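Local coordinates for B-agarase (Saccharophagus degradans, PDB 4BQ2), which hydrolyses the beta-linkages of agarose as an exo-acting beta-agarase of glycoside hydrolase family 50, at residues 54-59 / 167-172; 85-90 / 172-177; 100-105 / 148-153. One frame throughout, in Å; residues are numbered along the deposited sequence.

How the contacts relate
All three contacts are largely buried and lie in the agarase CBM-like domain. The strands lie side by side in the order 51-56, 166-174, 84-92, 97-104, 150-155. Contact 1 pairs the first two. Contact 2 pairs the later part of 166-174 with 84-92, and the two contacts share Ser172. Contact 3 joins 97-104 to 150-155. Contact 1 lies furthest from the centre of the chain and is mostly backbone bonding over aliphatic side chains. Contact 2 has a ring-amide stack and a water in place of the next backbone pair. Contact 3 adds arginine bonds, including a salt bridge, to a single bridge. Leu171, Leu88 and Phe152 pack together between them.

Contact 1 of 3, residues 54-59 / 167-172; sequences LAIVPE and AKISLS
The flat groups that meet between Leu54 and Leu171, and again between Ile56 and Ile169, are peptide groups. Leu54 N lies in the plane of the Leu171 carbonyl, 3.0 Å from Leu171 O. Ile169 N lies in the plane of the Ile56 carbonyl. The two return bonds are less flat. Leu171 N is tilted 27° from the Leu54 carbonyl plane. Ile56 N is tilted 23° from that of Ile169, yet Ile56 N to Ile169 O is only 2.7 Å. Between these hydrogen-bonded pairs sits the non-hydrogen-bonded pair Ala55-Ser170, where Ala55 CA makes a CA-H...O contact with Ile169 O. This is an antiparallel ladder of the CBM-like domain. Leu54, Ile56, Ile169 and Leu171 share one face. Ile184 and Ile187 of strand 180-191 and the loop residue Trp62 pack on that side. Leu54 CG sits between the backbone N and carbonyl carbon (chi1 61°), and CD1 leans back to Leu171 CB at 4.3 Å. Ile56 CD1 comes to 4.2 Å from Ile169 CB. On the other edge of strand 166-174, Ala167 and Lys168 both face Thr91 of strand 84-92, a classic beta bulge. Beyond the ladder, the Val57 side chain runs obliquely across that of Lys168, with Val57 CG2 4.0 Å from Lys168 CG. Pro58 CD rests against Ala167 O at 3.4 Å. A water donates to both Pro58 O and Ala167 O.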
ATOM      1  N   LEU A  54      -4.399  24.070   5.134  1.00 19.74           N
ATOM      2  CA  LEU A  54      -4.809  25.297   4.443  1.00 20.72           C
ATOM      3  C   LEU A  54      -5.126  25.021   2.976  1.00 21.07           C
ATOM      4  O   LEU A  54      -4.716  23.993   2.387  1.00 21.35           O
ATOM      5  CB  LEU A  54      -3.732  26.410   4.565  1.00 20.45           C
ATOM      6  CG  LEU A  54      -2.341  26.112   3.960  1.00 20.70           C
ATOM      7  CD1 LEU A  54      -2.329  26.322   2.447  1.00 22.40           C
ATOM      8  CD2 LEU A  54      -1.276  27.014   4.575  1.00 20.70           C
ATOM      9  N   ALA A  55      -5.888  25.935   2.388  1.00 19.75           N
ATOM     10  CA  ALA A  55      -6.189  25.878   0.982  1.00 20.99           C
ATOM     11  C   ALA A  55      -6.116  27.291   0.462  1.00 21.45           C
ATOM     12  O   ALA A  55      -6.796  28.198   0.964  1.00 22.11           O
ATOM     13  CB  ALA A  55      -7.579  25.282   0.718  1.00 19.17           C
ATOM     14  N   ILE A  56      -5.268  27.480  -0.540  1.00 22.16           N
ATOM     15  CA  ILE A  56      -5.227  28.764  -1.221  1.00 22.89           C
ATOM     16  C   ILE A  56      -6.195  28.670  -2.379  1.00 23.36           C
ATOM     17  O   ILE A  56      -6.074  27.783  -3.242  1.00 23.58           O
ATOM     18  CB  ILE A  56      -3.821  29.101  -1.731  1.00 23.05           C
ATOM     19  CG1 ILE A  56      -2.778  28.873  -0.634  1.00 22.63           C
ATOM     20  CG2 ILE A  56      -3.769  30.568  -2.179  1.00 25.18           C
ATOM     21  CD1 ILE A  56      -1.371  28.782  -1.174  1.00 26.04           C
ATOM     22  N   VAL A  57      -7.143  29.602  -2.415  1.00 24.07           N
ATOM     23  CA  VAL A  57      -8.209  29.563  -3.405  1.00 26.91           C
ATOM     24  C   VAL A  57      -8.421  30.981  -3.933  1.00 28.15           C
ATOM     25  O   VAL A  57      -9.168  31.748  -3.340  1.00 28.99           O
ATOM     26  CB  VAL A  57      -9.548  29.053  -2.818  1.00 25.53           C
ATOM     27  CG1 VAL A  57     -10.575  28.925  -3.934  1.00 27.72           C
ATOM     28  CG2 VAL A  57      -9.376  27.717  -2.109  1.00 29.06           C
ATOM     29  N   PRO A  58      -7.745  31.325  -5.031  1.00 29.84           N
ATOM     30  CA  PRO A  58      -7.898  32.644  -5.637  1.00 31.51           C
ATOM     31  C   PRO A  58      -9.294  32.838  -6.202  1.00 33.18           C
ATOM     32  O   PRO A  58      -9.984  31.888  -6.571  1.00 29.24           O
ATOM     33  CB  PRO A  58      -6.898  32.622  -6.796  1.00 31.52           C
ATOM     34  CG  PRO A  58      -6.758  31.167  -7.124  1.00 32.09           C
ATOM     35  CD  PRO A  58      -6.792  30.490  -5.781  1.00 27.44           C
ATOM     36  N   GLU A  59      -9.670  34.105  -6.258  1.00 36.43           N
ATOM     37  CA  GLU A  59     -10.944  34.582  -6.751  1.00 38.96           C
ATOM     38  C   GLU A  59     -11.293  33.921  -8.085  1.00 37.44           C
ATOM     39  O   GLU A  59     -12.348  33.295  -8.225  1.00 38.10           O
ATOM     40  CB  GLU A  59     -10.788  36.100  -6.894  1.00 43.32           C
ATOM     41  CG  GLU A  59      -9.821  36.677  -5.834  1.00 47.51           C
ATOM     42  CD  GLU A  59      -8.312  36.595  -6.152  1.00 51.41           C
ATOM     43  OE1 GLU A  59      -7.907  36.834  -7.319  1.00 53.06           O
ATOM     44  OE2 GLU A  59      -7.515  36.318  -5.219  1.00 43.36           O
ATOM     45  N   ALA A 167      -6.757  26.509  -9.709  1.00 22.28           N
ATOM     46  CA  ALA A 167      -7.873  26.970  -8.884  1.00 23.90           C
ATOM     47  C   ALA A 167      -7.664  26.795  -7.395  1.00 24.38           C
ATOM     48  O   ALA A 167      -8.275  27.500  -6.594  1.00 23.41           O
ATOM     49  CB  ALA A 167      -9.180  26.286  -9.308  1.00 23.50           C
ATOM     50  N   LYS A 168      -6.821  25.844  -7.002  1.00 23.56           N
ATOM     51  CA  LYS A 168      -6.686  25.595  -5.594  1.00 23.62           C
ATOM     52  C   LYS A 168      -5.355  24.931  -5.293  1.00 23.81           C
ATOM     53  O   LYS A 168      -4.896  24.083  -6.057  1.00 23.81           O
ATOM     54  CB  LYS A 168      -7.829  24.717  -5.122  1.00 24.44           C
ATOM     55  CG  LYS A 168      -7.805  24.397  -3.643  1.00 25.39           C
ATOM     56  CD  LYS A 168      -8.794  23.293  -3.327  1.00 27.61           C
ATOM     57  CE  LYS A 168      -9.957  23.820  -2.557  1.00 30.31           C
ATOM     58  NZ  LYS A 168     -10.480  22.660  -1.767  1.00 39.40           N
ATOM     59  N   ILE A 169      -4.746  25.356  -4.192  1.00 21.80           N
ATOM     60  CA  ILE A 169      -3.510  24.744  -3.722  1.00 23.13           C
ATOM     61  C   ILE A 169      -3.711  24.396  -2.257  1.00 21.64           C
ATOM     62  O   ILE A 169      -3.904  25.267  -1.405  1.00 20.61           O
ATOM     63  CB  ILE A 169      -2.287  25.670  -3.888  1.00 25.47           C
ATOM     64  CG1 ILE A 169      -2.045  25.946  -5.372  1.00 26.61           C
ATOM     65  CG2 ILE A 169      -1.047  25.049  -3.237  1.00 25.88           C
ATOM     66  CD1 ILE A 169      -1.015  27.025  -5.617  1.00 29.13           C
ATOM     67  N   SER A 170      -3.639  23.107  -1.965  1.00 20.04           N
ATOM     68  CA  SER A 170      -3.946  22.634  -0.636  1.00 19.71           C
ATOM     69  C   SER A 170      -2.725  21.975   0.000  1.00 19.07           C
ATOM     70  O   SER A 170      -2.049  21.207  -0.666  1.00 19.96           O
ATOM     71  CB  SER A 170      -5.079  21.604  -0.768  1.00 20.76           C
ATOM     72  OG  SER A 170      -5.232  20.941   0.441  1.00 24.68           O
ATOM     73  N   LEU A 171      -2.431  22.327   1.254  1.00 19.74           N
ATOM     74  CA  LEU A 171      -1.476  21.600   2.088  1.00 18.50           C
ATOM     75  C   LEU A 171      -2.215  21.035   3.294  1.00 18.19           C
ATOM     76  O   LEU A 171      -2.768  21.779   4.085  1.00 18.63           O
ATOM     77  CB  LEU A 171      -0.320  22.501   2.548  1.00 18.00           C
ATOM     78  CG  LEU A 171       0.768  22.815   1.503  1.00 17.98           C
ATOM     79  CD1 LEU A 171       1.705  23.894   2.024  1.00 19.70           C
ATOM     80  CD2 LEU A 171       1.575  21.591   1.094  1.00 17.58           C
ATOM     81  N   SER A 172      -2.221  19.712   3.441  1.00 18.25           N
ATOM     82  CA  SER A 172      -3.000  19.098   4.502  1.00 17.24           C
ATOM     83  C   SER A 172      -2.233  18.059   5.302  1.00 17.92           C
ATOM     84  O   SER A 172      -1.330  17.400   4.785  1.00 17.20           O
ATOM     85  CB  SER A 172      -4.294  18.463   3.979  1.00 17.99           C
ATOM     86  OG  SER A 172      -4.066  17.509   2.921  1.00 19.33           O
TER
HETATM   87  O   HOH W   1      -9.689  29.471  -7.787  1.00 27.15           O

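Contact 2 of 3, residues 85-90 / 172-177; sequences QFYLDV and SVQSAM
Tyr87 and Ser172 form one antiparallel hydrogen-bonded pair between strands whose directions differ by 123°. Tyr87 N to Ser172 O is 2.9 Å and nearly straight, and Ser172 N returns a bond to Tyr87 O. Both donors lie in the carbonyl planes. The next pair in this register would be Gln85 with Gln174, but a water stands between them. It donates to Gln85 O and accepts from Gln174 N.

The Gln174 side chain crosses Tyr87 at about a right angle and lays its amide over one face of the ring. The two planes are 18° apart, and Gln174 CD is 3.7 Å from Tyr87 CD1. The amide nitrogen is held by its own strand: Gln174 NE2 donates to Ser172 OG at 2.9 Å, with OG almost in the amide plane. A chi1 of 55° folds Ser172 OG over its own backbone, where it can take this bond. That bond should limit rotation of the amide over the ring. A second water lies close to Ser172 OG, Tyr87 O and Asp89 OD2. Asp89 OD1 is bonded instead to Thr99.

On the other face of the sheet, Phe86 turns its ring edge to Ser172 O, with CD1 3.4 Å from that oxygen. Val173 CG2 meets Phe86 CE1 obliquely at 3.9 Å. Leu42 and Met44 of strand 36-44 also touch the Phe86 side chain. Gln85 OE1 accepts from His669 N and Gln85 NE2 donates to Leu667 O, which ties the strand to a loop far along the chain. The contact is an antiparallel pairing of strands 84-92 and 166-174 in the CBM-like domain. Its last direct bridge is Tyr87-Ser172, and water links Gln85 O to Gln174 N near the end of strand 166-174.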
ATOM      1  N   GLN A  85       3.905  15.155   7.785  1.00 16.34           N
ATOM      2  CA  GLN A  85       3.782  14.727   6.399  1.00 15.62           C
ATOM      3  C   GLN A  85       2.673  15.590   5.775  1.00 16.14           C
ATOM      4  O   GLN A  85       1.494  15.493   6.166  1.00 15.53           O
ATOM      5  CB  GLN A  85       3.458  13.229   6.270  1.00 14.94           C
ATOM      6  CG  GLN A  85       3.162  12.840   4.819  1.00 15.40           C
ATOM      7  CD  GLN A  85       2.833  11.383   4.629  1.00 15.14           C
ATOM      8  OE1 GLN A  85       2.745  10.617   5.604  1.00 15.85           O
ATOM      9  NE2 GLN A  85       2.571  10.992   3.377  1.00 14.81           N
ATOM     10  N   PHE A  86       3.062  16.463   4.844  1.00 14.85           N
ATOM     11  CA  PHE A  86       2.121  17.266   4.102  1.00 16.18           C
ATOM     12  C   PHE A  86       1.698  16.554   2.823  1.00 16.47           C
ATOM     13  O   PHE A  86       2.555  15.987   2.087  1.00 17.10           O
ATOM     14  CB  PHE A  86       2.772  18.614   3.698  1.00 15.87           C
ATOM     15  CG  PHE A  86       2.351  19.765   4.540  1.00 17.21           C
ATOM     16  CD1 PHE A  86       1.074  19.788   5.154  1.00 17.27           C
ATOM     17  CD2 PHE A  86       3.189  20.866   4.693  1.00 17.74           C
ATOM     18  CE1 PHE A  86       0.664  20.891   5.900  1.00 17.94           C
ATOM     19  CE2 PHE A  86       2.794  21.961   5.441  1.00 18.11           C
ATOM     20  CZ  PHE A  86       1.535  21.968   6.064  1.00 18.22           C
ATOM     21  N   TYR A  87       0.394  16.612   2.547  1.00 15.56           N
ATOM     22  CA  TYR A  87      -0.147  16.263   1.253  1.00 14.68           C
ATOM     23  C   TYR A  87      -0.352  17.554   0.501  1.00 15.75           C
ATOM     24  O   TYR A  87      -1.006  18.456   1.021  1.00 15.87           O
ATOM     25  CB  TYR A  87      -1.472  15.524   1.418  1.00 16.20           C
ATOM     26  CG  TYR A  87      -1.287  14.123   1.980  1.00 15.48           C
ATOM     27  CD1 TYR A  87      -1.269  13.911   3.347  1.00 16.46           C
ATOM     28  CD2 TYR A  87      -1.117  13.036   1.133  1.00 16.90           C
ATOM     29  CE1 TYR A  87      -1.096  12.622   3.886  1.00 16.73           C
ATOM     30  CE2 TYR A  87      -0.940  11.746   1.643  1.00 17.49           C
ATOM     31  CZ  TYR A  87      -0.929  11.555   3.018  1.00 17.53           C
ATOM     32  OH  TYR A  87      -0.767  10.270   3.508  1.00 18.12           O
ATOM     33  N   LEU A  88       0.255  17.667  -0.688  1.00 16.32           N
ATOM     34  CA  LEU A  88       0.072  18.826  -1.523  1.00 16.38           C
ATOM     35  C   LEU A  88      -0.858  18.390  -2.660  1.00 16.95           C
ATOM     36  O   LEU A  88      -0.501  17.497  -3.426  1.00 16.54           O
ATOM     37  CB  LEU A  88       1.429  19.322  -2.064  1.00 15.62           C
ATOM     38  CG  LEU A  88       1.286  20.310  -3.229  1.00 16.24           C
ATOM     39  CD1 LEU A  88       0.812  21.666  -2.706  1.00 15.60           C
ATOM     40  CD2 LEU A  88       2.602  20.430  -4.035  1.00 14.73           C
ATOM     41  N   ASP A  89      -2.049  18.990  -2.712  1.00 17.59           N
ATOM     42  CA  ASP A  89      -3.008  18.727  -3.777  1.00 19.06           C
ATOM     43  C   ASP A  89      -3.188  20.027  -4.525  1.00 19.63           C
ATOM     44  O   ASP A  89      -3.462  21.058  -3.923  1.00 20.90           O
ATOM     45  CB  ASP A  89      -4.355  18.310  -3.186  1.00 19.89           C
ATOM     46  CG  ASP A  89      -4.305  16.920  -2.543  1.00 22.66           C
ATOM     47  OD1 ASP A  89      -4.422  15.937  -3.293  1.00 22.58           O
ATOM     48  OD2 ASP A  89      -4.140  16.831  -1.297  1.00 23.36           O
ATOM     49  N   VAL A  90      -3.023  19.964  -5.842  1.00 19.68           N
ATOM     50  CA  VAL A  90      -3.141  21.133  -6.682  1.00 19.65           C
ATOM     51  C   VAL A  90      -4.248  20.803  -7.677  1.00 20.08           C
ATOM     52  O   VAL A  90      -4.188  19.782  -8.354  1.00 20.45           O
ATOM     53  CB  VAL A  90      -1.805  21.443  -7.400  1.00 19.97           C
ATOM     54  CG1 VAL A  90      -1.944  22.643  -8.322  1.00 18.15           C
ATOM     55  CG2 VAL A  90      -0.699  21.705  -6.376  1.00 18.63           C
ATOM     56  N   SER A 172      -2.221  19.712   3.441  1.00 18.25           N
ATOM     57  CA  SER A 172      -3.000  19.098   4.502  1.00 17.24           C
ATOM     58  C   SER A 172      -2.233  18.059   5.302  1.00 17.92           C
ATOM     59  O   SER A 172      -1.330  17.400   4.785  1.00 17.20           O
ATOM     60  CB  SER A 172      -4.294  18.463   3.979  1.00 17.99           C
ATOM     61  OG  SER A 172      -4.066  17.509   2.921  1.00 19.33           O
ATOM     62  N   VAL A 173      -2.674  17.900   6.546  1.00 16.58           N
ATOM     63  CA  VAL A 173      -2.235  16.848   7.442  1.00 16.86           C
ATOM     64  C   VAL A 173      -3.433  15.942   7.744  1.00 17.02           C
ATOM     65  O   VAL A 173      -4.471  16.432   8.215  1.00 18.47           O
ATOM     66  CB  VAL A 173      -1.663  17.479   8.713  1.00 16.25           C
ATOM     67  CG1 VAL A 173      -1.592  16.483   9.861  1.00 16.86           C
ATOM     68  CG2 VAL A 173      -0.291  18.096   8.441  1.00 15.85           C
ATOM     69  N   GLN A 174      -3.282  14.632   7.509  1.00 16.51           N
ATOM     70  CA  GLN A 174      -4.407  13.677   7.491  1.00 17.18           C
ATOM     71  C   GLN A 174      -4.216  12.533   8.488  1.00 17.83           C
ATOM     72  O   GLN A 174      -3.124  11.953   8.561  1.00 18.69           O
ATOM     73  CB  GLN A 174      -4.563  13.118   6.073  1.00 18.02           C
ATOM     74  CG  GLN A 174      -4.852  14.215   5.061  1.00 18.75           C
ATOM     75  CD  GLN A 174      -4.948  13.751   3.616  1.00 18.02           C
ATOM     76  OE1 GLN A 174      -5.150  12.563   3.306  1.00 18.38           O
ATOM     77  NE2 GLN A 174      -4.797  14.703   2.716  1.00 16.86           N
ATOM     78  N   SER A 175      -5.265  12.215   9.262  1.00 16.06           N
ATOM     79  CA  SER A 175      -5.245  11.121  10.215  1.00 15.99           C
ATOM     80  C   SER A 175      -3.978  11.049  11.067  1.00 16.52           C
ATOM     81  O   SER A 175      -3.382   9.986  11.217  1.00 16.55           O
ATOM     82  CB  SER A 175      -5.460   9.777   9.496  1.00 15.65           C
ATOM     83  OG  SER A 175      -6.786   9.730   8.970  1.00 16.13           O
ATOM     84  N   ALA A 176      -3.555  12.189  11.603  1.00 17.18           N
ATOM     85  CA  ALA A 176      -2.447  12.257  12.524  1.00 17.23           C
ATOM     86  C   ALA A 176      -2.843  11.761  13.923  1.00 18.98           C
ATOM     87  O   ALA A 176      -4.058  11.653  14.248  1.00 20.97           O
ATOM     88  CB  ALA A 176      -1.931  13.695  12.589  1.00 17.65           C
ATOM     89  N   MET A 177      -1.836  11.448  14.738  1.00 18.45           N
ATOM     90  CA  MET A 177      -2.042  11.105  16.150  1.00 18.54           C
ATOM     91  C   MET A 177      -1.674  12.248  17.056  1.00 18.89           C
ATOM     92  O   MET A 177      -1.903  12.167  18.257  1.00 19.19           O
ATOM     93  CB  MET A 177      -1.218   9.891  16.532  1.00 19.09           C
ATOM     94  CG  MET A 177      -1.558   8.630  15.732  1.00 19.54           C
ATOM     95  SD  MET A 177      -3.164   7.927  16.192  1.00 22.22           S
ATOM     96  CE  MET A 177      -4.165   8.460  14.830  1.00 21.41           C
TER
HETATM   97  O   HOH W   2      -0.437  13.905   7.141  1.00 15.30           O
HETATM   98  O   HOH W   3      -3.754  18.645   0.407  1.00 14.88           O

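Contact 3 of 3, residues 100-105 / 148-153; sequences RSIDIP and DDRQFV
Arg150 reaches Asp103 because its chain bends at chi3 (68°), while a chi1 of 59° tucks the Asp103 carboxylate back over its own main chain. Arg100 behaves differently. It runs extended from CG to NE and carries its guanidinium past Phe152 CB to the Phe152 carbonyl.

The Arg150-Asp103 salt bridge is end-on, one nitrogen to each oxygen. Arg150 NH2 meets Asp103 OD1 at 2.8 Å on the syn side. Arg150 NH1 lies 3.2 Å from Asp103 OD2, but comes from above the carboxylate plane. The two flat groups are turned 55° against each other, so the grip is uneven. NH1 also makes a weak bond to Asp103 O and a bond to Tyr112 OH of strand 110-115. Pro105 CD sits at the guanidinium edge, 3.7 Å from Arg150 NH1.

In one of its two conformers Ile102 lies between two flat groups, so its contacts are less certain. There its CG1 lies over a face of the Arg150 guanidinium. Its CG2 lies over the Phe152 ring as a CH-pi contact, 4.0 Å from the centroid. Leu88 also packs on Phe152.

Arg100 NH1 donates to Phe152 O at 3.0 Å, with that oxygen near the guanidinium plane. The backbone then pairs at Ser101 and Val153. Ser101 N to Val153 O is 3.0 Å, and Val153 N to Ser101 O is 2.9 Å. The latter donor sits above the Ser101 carbonyl plane. Ser101 OG turns to Phe86 O of the neighbouring strand. This is a short antiparallel bridge between strands 97-104 and 150-155 of the CBM-like domain; the latter also pairs in parallel with 110-115, which makes the pairing mixed.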
ATOM      1  N   ARG A 100       1.083  15.274  -4.330  1.00 19.15           N
ATOM      2  CA  ARG A 100       2.453  14.920  -3.958  1.00 18.15           C
ATOM      3  C   ARG A 100       2.500  15.019  -2.460  1.00 17.49           C
ATOM      4  O   ARG A 100       1.623  15.599  -1.849  1.00 16.89           O
ATOM      5  CB  ARG A 100       3.482  15.871  -4.595  1.00 19.23           C
ATOM      6  CG  ARG A 100       3.606  15.767  -6.109  1.00 21.00           C
ATOM      7  CD  ARG A 100       4.914  16.424  -6.607  1.00 22.83           C
ATOM      8  NE  ARG A 100       5.042  16.277  -8.060  1.00 22.80           N
ATOM      9  CZ  ARG A 100       6.032  15.650  -8.700  1.00 23.40           C
ATOM     10  NH1 ARG A 100       7.058  15.112  -8.038  1.00 22.68           N
ATOM     11  NH2 ARG A 100       5.999  15.585 -10.041  1.00 21.49           N
ATOM     12  N   SER A 101       3.530  14.451  -1.857  1.00 16.55           N
ATOM     13  CA  SER A 101       3.636  14.485  -0.418  1.00 16.19           C
ATOM     14  C   SER A 101       5.091  14.340  -0.021  1.00 16.20           C
ATOM     15  O   SER A 101       5.924  13.795  -0.810  1.00 15.49           O
ATOM     16  CB  SER A 101       2.792  13.337   0.208  1.00 15.10           C
ATOM     17  OG  SER A 101       2.886  13.395   1.628  1.00 16.50           O
ATOM     18  N   ILE A 102       5.411  14.807   1.187  0.50 16.16           N
ATOM     19  CA  ILE A 102       6.775  14.677   1.722  0.50 16.32           C
ATOM     20  C   ILE A 102       6.750  14.875   3.234  0.50 16.26           C
ATOM     21  O   ILE A 102       5.776  15.413   3.783  0.50 16.97           O
ATOM     22  CB  ILE A 102       7.748  15.681   1.023  0.50 16.35           C
ATOM     23  CG1 ILE A 102       9.204  15.323   1.296  0.50 16.63           C
ATOM     24  CG2 ILE A 102       7.441  17.121   1.431  0.50 16.47           C
ATOM     25  CD1 ILE A 102       9.569  13.960   0.759  0.50 16.20           C
ATOM     26  N   ASP A 103       7.804  14.428   3.915  1.00 16.05           N
ATOM     27  CA  ASP A 103       7.990  14.689   5.344  1.00 15.74           C
ATOM     28  C   ASP A 103       8.590  16.074   5.522  1.00 16.32           C
ATOM     29  O   ASP A 103       9.433  16.476   4.717  1.00 15.12           O
ATOM     30  CB  ASP A 103       9.012  13.700   5.939  1.00 16.18           C
ATOM     31  CG  ASP A 103      10.367  13.789   5.267  1.00 17.02           C
ATOM     32  OD1 ASP A 103      10.465  13.370   4.085  1.00 16.40           O
ATOM     33  OD2 ASP A 103      11.328  14.292   5.928  1.00 16.91           O
ATOM     34  N   ILE A 104       8.142  16.779   6.563  1.00 15.93           N
ATOM     35  CA  ILE A 104       8.690  18.070   6.961  1.00 16.94           C
ATOM     36  C   ILE A 104       9.300  17.902   8.341  1.00 17.17           C
ATOM     37  O   ILE A 104       8.579  17.808   9.354  1.00 19.08           O
ATOM     38  CB  ILE A 104       7.634  19.198   7.000  1.00 16.16           C
ATOM     39  CG1 ILE A 104       6.727  19.173   5.753  1.00 16.28           C
ATOM     40  CG2 ILE A 104       8.336  20.526   7.240  1.00 17.19           C
ATOM     41  CD1 ILE A 104       7.425  19.373   4.388  1.00 16.27           C
ATOM     42  N   PRO A 105      10.641  17.824   8.398  1.00 17.25           N
ATOM     43  CA  PRO A 105      11.314  17.648   9.684  1.00 17.21           C
ATOM     44  C   PRO A 105      11.272  18.904  10.541  1.00 16.92           C
ATOM     45  O   PRO A 105      11.089  20.000  10.015  1.00 17.80           O
ATOM     46  CB  PRO A 105      12.787  17.331   9.292  1.00 16.20           C
ATOM     47  CG  PRO A 105      12.715  16.882   7.870  1.00 17.71           C
ATOM     48  CD  PRO A 105      11.571  17.666   7.263  1.00 16.44           C
ATOM     49  N   ASP A 148      20.145  21.735  -3.290  1.00 32.20           N
ATOM     50  CA  ASP A 148      19.906  21.491  -1.857  1.00 33.61           C
ATOM     51  C   ASP A 148      18.392  21.313  -1.564  1.00 32.15           C
ATOM     52  O   ASP A 148      18.006  20.840  -0.484  1.00 35.85           O
ATOM     53  CB  ASP A 148      20.450  22.654  -1.030  1.00 33.91           C
ATOM     54  CG  ASP A 148      21.948  22.576  -0.800  1.00 39.75           C
ATOM     55  OD1 ASP A 148      22.612  21.679  -1.360  1.00 36.89           O
ATOM     56  OD2 ASP A 148      22.468  23.416  -0.030  1.00 42.96           O
ATOM     57  N   ASP A 149      17.557  21.681  -2.535  1.00 29.77           N
ATOM     58  CA  ASP A 149      16.100  21.684  -2.372  1.00 28.23           C
ATOM     59  C   ASP A 149      15.541  20.262  -2.321  1.00 26.04           C
ATOM     60  O   ASP A 149      16.176  19.308  -2.799  1.00 26.02           O
ATOM     61  CB  ASP A 149      15.427  22.470  -3.501  1.00 27.79           C
ATOM     62  CG  ASP A 149      15.898  23.906  -3.575  1.00 30.61           C
ATOM     63  OD1 ASP A 149      16.287  24.476  -2.522  1.00 28.24           O
ATOM     64  OD2 ASP A 149      15.903  24.455  -4.699  1.00 29.11           O
ATOM     65  N   ARG A 150      14.354  20.123  -1.742  1.00 22.71           N
ATOM     66  CA  ARG A 150      13.691  18.824  -1.678  1.00 21.04           C
ATOM     67  C   ARG A 150      12.514  18.731  -2.622  1.00 21.00           C
ATOM     68  O   ARG A 150      11.651  19.578  -2.610  1.00 21.00           O
ATOM     69  CB  ARG A 150      13.248  18.537  -0.254  1.00 19.41           C
ATOM     70  CG  ARG A 150      14.425  18.510   0.733  1.00 19.25           C
ATOM     71  CD  ARG A 150      13.985  17.941   2.068  1.00 18.99           C
ATOM     72  NE  ARG A 150      13.661  16.508   1.978  1.00 17.32           N
ATOM     73  CZ  ARG A 150      12.849  15.890   2.831  1.00 18.49           C
ATOM     74  NH1 ARG A 150      12.285  16.565   3.839  1.00 16.97           N
ATOM     75  NH2 ARG A 150      12.619  14.589   2.701  1.00 18.30           N
ATOM     76  N   GLN A 151      12.461  17.668  -3.408  1.00 21.35           N
ATOM     77  CA  GLN A 151      11.368  17.484  -4.367  1.00 22.04           C
ATOM     78  C   GLN A 151      10.190  16.789  -3.678  1.00 22.34           C
ATOM     79  O   GLN A 151      10.373  15.716  -3.092  1.00 22.53           O
ATOM     80  CB  GLN A 151      11.835  16.671  -5.598  1.00 23.07           C
ATOM     81  CG  GLN A 151      10.708  16.581  -6.610  1.00 24.90           C
ATOM     82  CD  GLN A 151      11.060  16.011  -7.965  1.00 28.05           C
ATOM     83  OE1 GLN A 151      11.928  15.136  -8.112  1.00 29.67           O
ATOM     84  NE2 GLN A 151      10.315  16.443  -8.959  1.00 25.93           N
ATOM     85  N   PHE A 152       8.996  17.397  -3.709  1.00 20.27           N
ATOM     86  CA  PHE A 152       7.783  16.708  -3.225  1.00 20.56           C
ATOM     87  C   PHE A 152       7.698  15.396  -3.998  1.00 21.72           C
ATOM     88  O   PHE A 152       7.971  15.348  -5.226  1.00 22.56           O
ATOM     89  CB  PHE A 152       6.513  17.513  -3.509  1.00 21.24           C
ATOM     90  CG  PHE A 152       6.037  18.400  -2.371  1.00 21.06           C
ATOM     91  CD1 PHE A 152       5.134  17.916  -1.421  1.00 21.34           C
ATOM     92  CD2 PHE A 152       6.409  19.750  -2.307  1.00 20.85           C
ATOM     93  CE1 PHE A 152       4.648  18.736  -0.392  1.00 21.97           C
ATOM     94  CE2 PHE A 152       5.940  20.571  -1.285  1.00 19.91           C
ATOM     95  CZ  PHE A 152       5.048  20.074  -0.328  1.00 21.35           C
ATOM     96  N   VAL A 153       7.306  14.330  -3.309  1.00 17.74           N
ATOM     97  CA  VAL A 153       7.352  13.013  -3.928  1.00 18.85           C
ATOM     98  C   VAL A 153       6.059  12.756  -4.661  1.00 17.84           C
ATOM     99  O   VAL A 153       4.985  13.055  -4.136  1.00 17.34           O
ATOM    100  CB  VAL A 153       7.522  11.933  -2.848  1.00 18.08           C
ATOM    101  CG1 VAL A 153       7.530  10.525  -3.413  1.00 18.72           C
ATOM    102  CG2 VAL A 153       8.794  12.200  -2.052  1.00 18.64           C
TER